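Transcriptional regulator (Enterococcus faecalis, PDB 3QFI) is a putative transcriptional regulator of the LytR-CpsA-Psr family, with an alpha/beta fold built round a mixed beta-sheet flanked by helices. Local coordinates at residues A[175-178]-A[179-183]. Numbering follows the deposited sequence.
Sequences EVVE and KIVRK
Glu-175 and Lys-179, one turn apart, form an i to i+4 charged pair on helix 166-184 of this LytR-CpsA-Psr domain, and two apolar pairs of the same spacing, Val-176 with Ile-180 and Val-177 with Val-181, sit beside them. The example illustrates how a short run of helix, about two turns, carries both polar and apolar side-chain pairs. Backbone bonds of the alpha-helical pattern run from the N-H groups of Lys-179, Ile-180, Val-181 and Arg-182 to the carbonyls of Glu-175, Val-176, Val-177 and Glu-178. That of Ile-180 is among the shorter, N to Val-176 O being 2.9 Å, and approaches the oxygen nearly along the C=O axis.

Val-176 CG1 lies 4.3 Å from Ile-180 CG1, and both residues rest on Ile-124 of strand 124-128. One residue further along, Val-177 and Val-181 repeat the spacing, with CG1 of Val-177 4.0 Å from CG2 of Val-181. Val-177 reaches Met-59 of strand 56-62 in the mixed sheet, whereas Val-181 meets Phe-224. Glu-178 and Arg-182 also touch the sheet, at Ile-227 of strand 227-230.

The carboxylate of Glu-178 comes no nearer to the ammonium of Lys-179 than 4.5 Å, OE2 to NZ, opposite charges beyond salt-bridge distance. Arg-182 turns its guanidinium to Lys-225, whose carbonyl accepts a bond from NH1. Glu-175 is held by Tyr-155, whose hydroxyl bonds OE2. The Lys-179 chain, bent at chi2 and chi4 (-51° and -52°), lays its ammonium alongside the extended glutamate: NZ is 3.5 Å from Glu-175 CG, and the salt bridge from NZ to Glu-175 OE1 is long, at 3.7 Å.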
ATOM      1  N   GLU A 175       8.663   1.483   4.357  1.00 14.17           N
ATOM      2  CA  GLU A 175      10.022   1.997   4.303  1.00 13.68           C
ATOM      3  C   GLU A 175      10.723   1.375   3.093  1.00 18.74           C
ATOM      4  O   GLU A 175      11.398   2.065   2.333  1.00 20.57           O
ATOM      5  CB  GLU A 175      10.765   1.664   5.597  1.00 21.15           C
ATOM      6  CG  GLU A 175      12.062   2.443   5.760  1.00 38.54           C
ATOM      7  CD  GLU A 175      12.847   2.057   7.008  1.00 44.13           C
ATOM      8  OE1 GLU A 175      13.900   2.687   7.256  1.00 46.29           O
ATOM      9  OE2 GLU A 175      12.415   1.130   7.733  1.00 51.22           O
ATOM     10  N   VAL A 176      10.526   0.072   2.909  1.00 15.16           N
ATOM     11  CA  VAL A 176      11.112  -0.653   1.793  1.00 13.07           C
ATOM     12  C   VAL A 176      10.645  -0.053   0.470  1.00 17.70           C
ATOM     13  O   VAL A 176      11.464   0.352  -0.350  1.00 26.74           O
ATOM     14  CB  VAL A 176      10.736  -2.163   1.864  1.00 18.05           C
ATOM     15  CG1 VAL A 176      11.130  -2.887   0.580  1.00  1.00           C
ATOM     16  CG2 VAL A 176      11.436  -2.804   3.051  1.00 13.17           C
ATOM     17  N   VAL A 177       9.335   0.012   0.257  1.00 16.37           N
ATOM     18  CA  VAL A 177       8.806   0.573  -0.981  1.00 14.00           C
ATOM     19  C   VAL A 177       9.250   2.015  -1.170  1.00 19.50           C
ATOM     20  O   VAL A 177       9.427   2.475  -2.297  1.00 28.86           O
ATOM     21  CB  VAL A 177       7.255   0.526  -1.010  1.00 15.79           C
ATOM     22  CG1 VAL A 177       6.720   1.299  -2.216  1.00  2.05           C
ATOM     23  CG2 VAL A 177       6.781  -0.924  -1.059  1.00 11.50           C
ATOM     24  N   GLU A 178       9.425   2.741  -0.072  1.00 19.22           N
ATOM     25  CA  GLU A 178       9.843   4.136  -0.182  1.00 22.12           C
ATOM     26  C   GLU A 178      11.270   4.220  -0.716  1.00 30.43           C
ATOM     27  O   GLU A 178      11.586   5.059  -1.568  1.00 25.83           O
ATOM     28  CB  GLU A 178       9.781   4.823   1.170  1.00 26.67           C
ATOM     29  CG  GLU A 178      10.042   6.311   1.095  1.00 25.71           C
ATOM     30  CD  GLU A 178      10.310   6.908   2.460  1.00 35.48           C
ATOM     31  OE1 GLU A 178       9.588   6.554   3.427  1.00 26.12           O
ATOM     32  OE2 GLU A 178      11.243   7.738   2.559  1.00 25.54           O
ATOM     33  N   LYS A 179      12.129   3.346  -0.201  1.00 23.81           N
ATOM     34  CA  LYS A 179      13.517   3.312  -0.623  1.00 13.39           C
ATOM     35  C   LYS A 179      13.626   2.833  -2.062  1.00 15.49           C
ATOM     36  O   LYS A 179      14.437   3.347  -2.827  1.00  8.91           O
ATOM     37  CB  LYS A 179      14.319   2.404   0.307  1.00 14.95           C
ATOM     38  CG  LYS A 179      14.432   2.938   1.721  1.00 20.72           C
ATOM     39  CD  LYS A 179      14.914   4.383   1.722  1.00 29.71           C
ATOM     40  CE  LYS A 179      15.215   4.895   3.129  1.00 29.75           C
ATOM     41  NZ  LYS A 179      14.097   4.674   4.083  1.00 34.41           N
ATOM     42  N   ILE A 180      12.801   1.857  -2.425  1.00 15.77           N
ATOM     43  CA  ILE A 180      12.805   1.326  -3.781  1.00 20.62           C
ATOM     44  C   ILE A 180      12.449   2.452  -4.748  1.00 22.52           C
ATOM     45  O   ILE A 180      13.255   2.854  -5.589  1.00 25.60           O
ATOM     46  CB  ILE A 180      11.779   0.173  -3.943  1.00 22.67           C
ATOM     47  CG1 ILE A 180      12.201  -1.023  -3.097  1.00 19.13           C
ATOM     48  CG2 ILE A 180      11.703  -0.270  -5.405  1.00 26.81           C
ATOM     49  CD1 ILE A 180      13.521  -1.626  -3.522  1.00 24.57           C
ATOM     50  N   VAL A 181      11.234   2.957  -4.615  1.00 20.24           N
ATOM     51  CA  VAL A 181      10.758   4.030  -5.458  1.00 26.04           C
ATOM     52  C   VAL A 181      11.766   5.149  -5.557  1.00 29.43           C
ATOM     53  O   VAL A 181      12.007   5.693  -6.640  1.00 33.76           O
ATOM     54  CB  VAL A 181       9.466   4.601  -4.904  1.00 26.93           C
ATOM     55  CG1 VAL A 181       9.096   5.869  -5.656  1.00 21.59           C
ATOM     56  CG2 VAL A 181       8.365   3.555  -5.021  1.00 19.25           C
ATOM     57  N   ARG A 182      12.353   5.493  -4.417  1.00 32.27           N
ATOM     58  CA  ARG A 182      13.334   6.564  -4.364  1.00 25.02           C
ATOM     59  C   ARG A 182      14.505   6.250  -5.297  1.00 27.75           C
ATOM     60  O   ARG A 182      14.963   7.113  -6.041  1.00 26.33           O
ATOM     61  CB  ARG A 182      13.827   6.723  -2.929  1.00 32.98           C
ATOM     62  CG  ARG A 182      14.390   8.086  -2.623  1.00 40.99           C
ATOM     63  CD  ARG A 182      13.362   8.979  -1.948  1.00 49.12           C
ATOM     64  NE  ARG A 182      13.803  10.373  -1.936  1.00 51.47           N
ATOM     65  CZ  ARG A 182      13.188  11.351  -1.278  1.00 51.73           C
ATOM     66  NH1 ARG A 182      13.669  12.590  -1.337  1.00 56.33           N
ATOM     67  NH2 ARG A 182      12.104  11.088  -0.555  1.00 45.19           N
ATOM     68  N   LYS A 183      14.968   5.003  -5.254  1.00 28.04           N
ATOM     69  CA  LYS A 183      16.079   4.535  -6.077  1.00 21.64           C
ATOM     70  C   LYS A 183      15.668   4.439  -7.548  1.00 27.91           C
ATOM     71  O   LYS A 183      16.351   4.966  -8.429  1.00 31.61           O
ATOM     72  CB  LYS A 183      16.528   3.159  -5.592  1.00 18.40           C
ATOM     73  CG  LYS A 183      17.853   2.675  -6.152  1.00 26.96           C
ATOM     74  CD  LYS A 183      19.018   3.411  -5.516  1.00 34.97           C
ATOM     75  CE  LYS A 183      18.935   3.368  -3.996  1.00 35.80           C
ATOM     76  NZ  LYS A 183      18.858   1.975  -3.490  1.00 33.42           N
TER